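Local coordinates for L-hydantoinase (Arthrobacter aurescens, PDB 1GKR), which hydrolyses hydantoins and related cyclic amides with two zinc ions per subunit, preferring aryl-substituted hydantoins and showing a stereoselectivity that depends on the substrate, at residues F167-E172 with S178-H183; R223-Q228 with C233-L238. All coordinates share one frame; numbering follows the deposited sequence.

Contact 1 of 2, residues F167-E172 with S178-H183; sequences FEIFQE and SVIVVH. With ZN (zinc ion), chain E.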
loop_
_atom_site.group_PDB
_atom_site.type_symbol
_atom_site.label_atom_id
_atom_site.label_comp_id
_atom_site.label_asym_id
_atom_site.label_seq_id
_atom_site.Cartn_x
_atom_site.Cartn_y
_atom_site.Cartn_z
ATOM N N PHE A 167 10.026 0.967 -24.527
ATOM C CA PHE A 167 10.377 -0.302 -23.911
ATOM C C PHE A 167 11.630 -0.909 -24.531
ATOM O O PHE A 167 12.482 -1.446 -23.820
ATOM C CB PHE A 167 9.232 -1.296 -24.032
ATOM C CG PHE A 167 9.512 -2.602 -23.365
ATOM C CD1 PHE A 167 9.621 -2.676 -21.979
ATOM C CD2 PHE A 167 9.705 -3.751 -24.116
ATOM C CE1 PHE A 167 9.920 -3.878 -21.347
ATOM C CE2 PHE A 167 10.005 -4.959 -23.499
ATOM C CZ PHE A 167 10.113 -5.023 -22.109
ATOM N N GLU A 168 11.747 -0.830 -25.855
ATOM C CA GLU A 168 12.923 -1.389 -26.526
ATOM C C GLU A 168 14.172 -0.612 -26.132
ATOM O O GLU A 168 15.260 -1.179 -26.005
ATOM C CB GLU A 168 12.753 -1.360 -28.044
ATOM C CG GLU A 168 11.629 -2.242 -28.534
ATOM C CD GLU A 168 11.609 -2.384 -30.041
ATOM O OE1 GLU A 168 11.654 -1.344 -30.750
ATOM O OE2 GLU A 168 11.539 -3.546 -30.507
ATOM N N ILE A 169 14.008 0.695 -25.939
ATOM C CA ILE A 169 15.122 1.540 -25.547
ATOM C C ILE A 169 15.554 1.144 -24.144
ATOM O O ILE A 169 16.743 1.041 -23.875
ATOM C CB ILE A 169 14.723 3.020 -25.591
ATOM C CG1 ILE A 169 14.469 3.422 -27.041
ATOM C CG2 ILE A 169 15.807 3.888 -24.950
ATOM C CD1 ILE A 169 14.006 4.866 -27.214
ATOM N N PHE A 170 14.585 0.905 -23.258
ATOM C CA PHE A 170 14.884 0.500 -21.886
ATOM C C PHE A 170 15.711 -0.776 -21.898
ATOM O O PHE A 170 16.692 -0.895 -21.154
ATOM C CB PHE A 170 13.602 0.250 -21.101
ATOM C CG PHE A 170 12.995 1.491 -20.489
ATOM C CD1 PHE A 170 13.389 2.761 -20.894
ATOM C CD2 PHE A 170 11.994 1.380 -19.532
ATOM C CE1 PHE A 170 12.787 3.899 -20.353
ATOM C CE2 PHE A 170 11.394 2.507 -18.989
ATOM C CZ PHE A 170 11.793 3.770 -19.403
ATOM N N GLN A 171 15.331 -1.734 -22.739
ATOM C CA GLN A 171 16.093 -2.973 -22.813
ATOM C C GLN A 171 17.509 -2.731 -23.307
ATOM O O GLN A 171 18.450 -3.294 -22.751
ATOM C CB GLN A 171 15.411 -3.979 -23.717
ATOM C CG GLN A 171 14.042 -4.364 -23.246
ATOM C CD GLN A 171 13.387 -5.360 -24.169
ATOM O OE1 GLN A 171 13.391 -5.195 -25.398
ATOM N NE2 GLN A 171 12.810 -6.404 -23.588
ATOM N N GLU A 172 17.688 -1.914 -24.341
ATOM C CA GLU A 172 19.052 -1.666 -24.803
ATOM C C GLU A 172 19.870 -1.022 -23.689
ATOM O O GLU A 172 20.987 -1.453 -23.415
ATOM C CB GLU A 172 19.085 -0.759 -26.033
ATOM C CG GLU A 172 19.220 -1.492 -27.365
ATOM C CD GLU A 172 20.472 -2.363 -27.460
ATOM O OE1 GLU A 172 21.595 -1.844 -27.272
ATOM O OE2 GLU A 172 20.327 -3.573 -27.732
ATOM N N SER A 178 23.849 1.465 -19.113
ATOM C CA SER A 178 23.868 2.909 -19.187
ATOM C C SER A 178 22.761 3.471 -18.311
ATOM O O SER A 178 22.283 2.800 -17.401
ATOM C CB SER A 178 23.671 3.345 -20.639
ATOM O OG SER A 178 23.753 4.756 -20.774
ATOM N N VAL A 179 22.361 4.708 -18.587
ATOM C CA VAL A 179 21.296 5.372 -17.843
ATOM C C VAL A 179 20.330 5.948 -18.865
ATOM O O VAL A 179 20.757 6.412 -19.914
ATOM C CB VAL A 179 21.848 6.557 -17.011
ATOM C CG1 VAL A 179 20.732 7.210 -16.209
ATOM C CG2 VAL A 179 22.946 6.081 -16.115
ATOM N N ILE A 180 19.037 5.905 -18.575
ATOM C CA ILE A 180 18.050 6.493 -19.465
ATOM C C ILE A 180 17.254 7.495 -18.625
ATOM O O ILE A 180 16.833 7.187 -17.507
ATOM C CB ILE A 180 17.079 5.444 -20.047
ATOM C CG1 ILE A 180 16.018 6.136 -20.902
ATOM C CG2 ILE A 180 16.395 4.688 -18.943
ATOM C CD1 ILE A 180 16.574 6.753 -22.167
ATOM N N VAL A 181 17.092 8.708 -19.133
ATOM C CA VAL A 181 16.313 9.701 -18.420
ATOM C C VAL A 181 15.164 9.984 -19.368
ATOM O O VAL A 181 15.332 9.889 -20.580
ATOM C CB VAL A 181 17.133 10.999 -18.141
ATOM C CG1 VAL A 181 18.414 10.652 -17.445
ATOM C CG2 VAL A 181 17.433 11.744 -19.417
ATOM N N VAL A 182 13.991 10.306 -18.842
ATOM C CA VAL A 182 12.860 10.581 -19.720
ATOM C C VAL A 182 12.102 11.806 -19.265
ATOM O O VAL A 182 12.185 12.207 -18.107
ATOM C CB VAL A 182 11.835 9.409 -19.753
ATOM C CG1 VAL A 182 12.531 8.107 -19.960
ATOM C CG2 VAL A 182 11.056 9.371 -18.483
ATOM N N HIS A 183 11.377 12.401 -20.203
ATOM C CA HIS A 183 10.522 13.543 -19.920
ATOM C C HIS A 183 9.173 12.834 -19.834
ATOM O O HIS A 183 8.651 12.345 -20.845
ATOM C CB HIS A 183 10.528 14.534 -21.088
ATOM C CG HIS A 183 9.571 15.673 -20.913
ATOM N ND1 HIS A 183 9.986 16.985 -20.811
ATOM C CD2 HIS A 183 8.218 15.693 -20.811
ATOM C CE1 HIS A 183 8.932 17.766 -20.653
ATOM N NE2 HIS A 183 7.846 17.008 -20.647
HETATM ZN ZN ZN E . 11.726 18.044 -20.593
#
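The Phe170 ring is met from the strand by aliphatic groups of Ile180 and Val182. Val182 CG1 sits at the ring's edge, near its plane, 4.2 Å from Phe170 CE1, while Ile180 comes in obliquely, with Ile180 CG2 4.0 Å from the same CE1. Phe170 also rests on Leu227, Gln228 and Ala231 of helix 214-231. The first bond of its side chain does not lead to the strand; with CG anti to the carbonyl carbon (chi1 -85°), the ring's end comes nearer to the strand than that bond suggests. One turn earlier, the Phe167 ring takes Gln171 CG over one face, offset toward the rim, and meets Phe215 of the second subunit. The imidazole of His183 gives ND1 to the zinc at 2.0 Å, and its NE2 is hydrogen-bonded to Glu185; His239 and the carboxylated Lys147 complete the protein ligands of this metal.

Ile180 serves two neighbours by its branching. Its CG1 runs anti to the backbone N (chi1 177°); CG1 and CG2 both lie against Phe170 CE1, and CD1, beyond CG1, reaches Ile169 CG2 at 4.1 Å. The two isoleucines cross at about a right angle. Were Ile180 an alanine, the Phe170 ring would probably face a gap beside CE1 and Ile169 CG2 would lose its partner on the strand. The helix runs at 151° to the strand, as expected where a helix packs outside a TIM barrel and its chain turns back into the next strand. Branched and aromatic hydrocarbon groups alone pack helix to strand: no hydrogen bond crosses the contact, and the metal-binding group, His183, comes just after Val182 in the chain.

Contact 2 of 2, residues R223-Q228 with C233-L238; sequences RALLLQ and CRLIVL
In the outer layer of the barrel, where helix 214-231 lies over strand 234-237, Leu235 reaches from the strand to three helix residues, all through its CD2 methyl. That carbon comes within 3.9 Å of Gln228 CB, 4.3 Å of Ala224 CB and 4.4 Å of Leu225 CD1. CG stands anti to the backbone N of Leu235 (chi1 165°), which extends the branch out from the strand into the helix. Ala224 suits its place because a single methyl lets the leucine come close to the helix backbone, with Leu235 CD2 4.1 Å from Ala224 O.

The two elements run almost exactly antiparallel, at 175°, the reversed direction expected of a helix and the strand it leads into in a TIM barrel. Near the turn between them the Gln228 chain bends at chi2 (78°) and brings its amide beside Cys233. The exact placement of the amide nitrogen there is doubtful, but the oxygen OE1 is accounted for by a hydrogen bond from Gln257 NE2. The small Cys233 side chain packs on Phe170, Ile173 and Ala174 of helix 163-176.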
loop_
_atom_site.group_PDB
_atom_site.type_symbol
_atom_site.label_atom_id
_atom_site.label_comp_id
_atom_site.label_asym_id
_atom_site.label_seq_id
_atom_site.Cartn_x
_atom_site.Cartn_y
_atom_site.Cartn_z
ATOM N N ARG A 223 3.613 4.989 -15.744
ATOM C CA ARG A 223 3.873 4.166 -16.918
ATOM C C ARG A 223 5.366 3.849 -17.088
ATOM O O ARG A 223 5.743 2.704 -17.342
ATOM C CB ARG A 223 3.361 4.885 -18.160
ATOM C CG ARG A 223 2.838 3.949 -19.221
ATOM C CD ARG A 223 2.575 4.654 -20.514
ATOM N NE ARG A 223 2.086 6.014 -20.336
ATOM C CZ ARG A 223 2.333 6.985 -21.209
ATOM N NH1 ARG A 223 3.050 6.720 -22.295
ATOM N NH2 ARG A 223 1.887 8.215 -20.995
ATOM N N ALA A 224 6.208 4.868 -16.964
ATOM C CA ALA A 224 7.643 4.672 -17.097
ATOM C C ALA A 224 8.092 3.699 -16.027
ATOM O O ALA A 224 8.882 2.791 -16.290
ATOM C CB ALA A 224 8.368 5.979 -16.932
ATOM N N LEU A 225 7.575 3.899 -14.818
ATOM C CA LEU A 225 7.899 3.045 -13.691
ATOM C C LEU A 225 7.572 1.566 -13.981
ATOM O O LEU A 225 8.401 0.685 -13.757
ATOM C CB LEU A 225 7.145 3.555 -12.466
ATOM C CG LEU A 225 7.925 4.342 -11.396
ATOM C CD1 LEU A 225 9.136 5.016 -11.963
ATOM C CD2 LEU A 225 7.012 5.364 -10.765
ATOM N N LEU A 226 6.378 1.298 -14.505
ATOM C CA LEU A 226 5.971 -0.066 -14.827
ATOM C C LEU A 226 6.853 -0.713 -15.876
ATOM O O LEU A 226 7.101 -1.921 -15.828
ATOM C CB LEU A 226 4.534 -0.091 -15.324
ATOM C CG LEU A 226 3.474 -0.434 -14.280
ATOM C CD1 LEU A 226 3.733 0.346 -12.984
ATOM C CD2 LEU A 226 2.091 -0.108 -14.847
ATOM N N LEU A 227 7.320 0.082 -16.832
ATOM C CA LEU A 227 8.175 -0.449 -17.880
ATOM C C LEU A 227 9.594 -0.665 -17.391
ATOM O O LEU A 227 10.251 -1.600 -17.830
ATOM C CB LEU A 227 8.201 0.472 -19.108
ATOM C CG LEU A 227 6.850 0.853 -19.725
ATOM C CD1 LEU A 227 7.070 1.377 -21.127
ATOM C CD2 LEU A 227 5.954 -0.342 -19.776
ATOM N N GLN A 228 10.086 0.178 -16.488
ATOM C CA GLN A 228 11.448 -0.036 -16.023
ATOM C C GLN A 228 11.408 -1.271 -15.122
ATOM O O GLN A 228 12.313 -2.115 -15.142
ATOM C CB GLN A 228 11.979 1.198 -15.282
ATOM C CG GLN A 228 12.026 1.055 -13.795
ATOM C CD GLN A 228 13.205 0.248 -13.326
ATOM O OE1 GLN A 228 13.116 -0.446 -12.328
ATOM N NE2 GLN A 228 14.321 0.342 -14.034
ATOM N N CYS A 233 16.569 -1.240 -16.261
ATOM C CA CYS A 233 17.578 -0.225 -16.572
ATOM C C CYS A 233 17.544 0.909 -15.558
ATOM O O CYS A 233 16.497 1.196 -14.995
ATOM C CB CYS A 233 17.299 0.358 -17.955
ATOM S SG CYS A 233 15.597 1.007 -18.129
ATOM N N ARG A 234 18.682 1.560 -15.325
ATOM C CA ARG A 234 18.702 2.683 -14.392
ATOM C C ARG A 234 17.888 3.793 -15.066
ATOM O O ARG A 234 18.159 4.173 -16.207
ATOM C CB ARG A 234 20.123 3.169 -14.134
ATOM C CG ARG A 234 20.234 3.832 -12.783
ATOM C CD ARG A 234 21.403 4.761 -12.680
ATOM N NE ARG A 234 22.676 4.136 -12.319
ATOM C CZ ARG A 234 22.886 3.425 -11.217
ATOM N NH1 ARG A 234 21.901 3.218 -10.363
ATOM N NH2 ARG A 234 24.099 2.971 -10.941
ATOM N N LEU A 235 16.886 4.296 -14.363
ATOM C CA LEU A 235 16.002 5.315 -14.890
ATOM C C LEU A 235 15.930 6.563 -14.022
ATOM O O LEU A 235 15.805 6.472 -12.806
ATOM C CB LEU A 235 14.603 4.729 -15.006
ATOM C CG LEU A 235 13.482 5.748 -15.211
ATOM C CD1 LEU A 235 13.664 6.382 -16.566
ATOM C CD2 LEU A 235 12.118 5.083 -15.133
ATOM N N ILE A 236 16.013 7.734 -14.632
ATOM C CA ILE A 236 15.888 8.959 -13.859
ATOM C C ILE A 236 14.736 9.737 -14.451
ATOM O O ILE A 236 14.780 10.069 -15.627
ATOM C CB ILE A 236 17.101 9.886 -13.981
ATOM C CG1 ILE A 236 18.351 9.230 -13.416
ATOM C CG2 ILE A 236 16.814 11.179 -13.225
ATOM C CD1 ILE A 236 19.578 10.118 -13.530
ATOM N N VAL A 237 13.704 10.029 -13.672
ATOM C CA VAL A 237 12.615 10.826 -14.216
ATOM C C VAL A 237 13.018 12.289 -14.043
ATOM O O VAL A 237 13.222 12.764 -12.927
ATOM C CB VAL A 237 11.298 10.561 -13.491
ATOM C CG1 VAL A 237 10.202 11.462 -14.057
ATOM C CG2 VAL A 237 10.925 9.090 -13.641
ATOM N N LEU A 238 13.151 12.990 -15.167
ATOM C CA LEU A 238 13.560 14.390 -15.199
ATOM C C LEU A 238 12.484 15.325 -14.708
ATOM O O LEU A 238 11.299 14.982 -14.702
ATOM C CB LEU A 238 13.945 14.782 -16.621
ATOM C CG LEU A 238 15.102 14.013 -17.256
ATOM C CD1 LEU A 238 15.194 14.361 -18.721
ATOM C CD2 LEU A 238 16.387 14.361 -16.548
#

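In the fold
Contacts 1 and 2 are successive helix-then-strand units of the barrel, their centres about 8 Å apart. Their strands are parallel neighbours: Ile180 N lies 3.1 Å from Arg234 O and Ile180 O lies 3.0 Å from Ile236 N, both probable hydrogen bonds. The helices touch too, Phe170 resting on Leu227, and helix 163-176 meets the start of segment 233-238, where Phe170 O packs 3.5 Å from Cys233 CB. Each strand leads to a ligand of the same zinc: His183 closes segment 178-183, and His239 directly follows segment 233-238. The helix-facing packing is set back from the metals, the Leu235 side chain being about 12 Å from a bound zinc. Both contacts also reach the second subunit of the homotetramer.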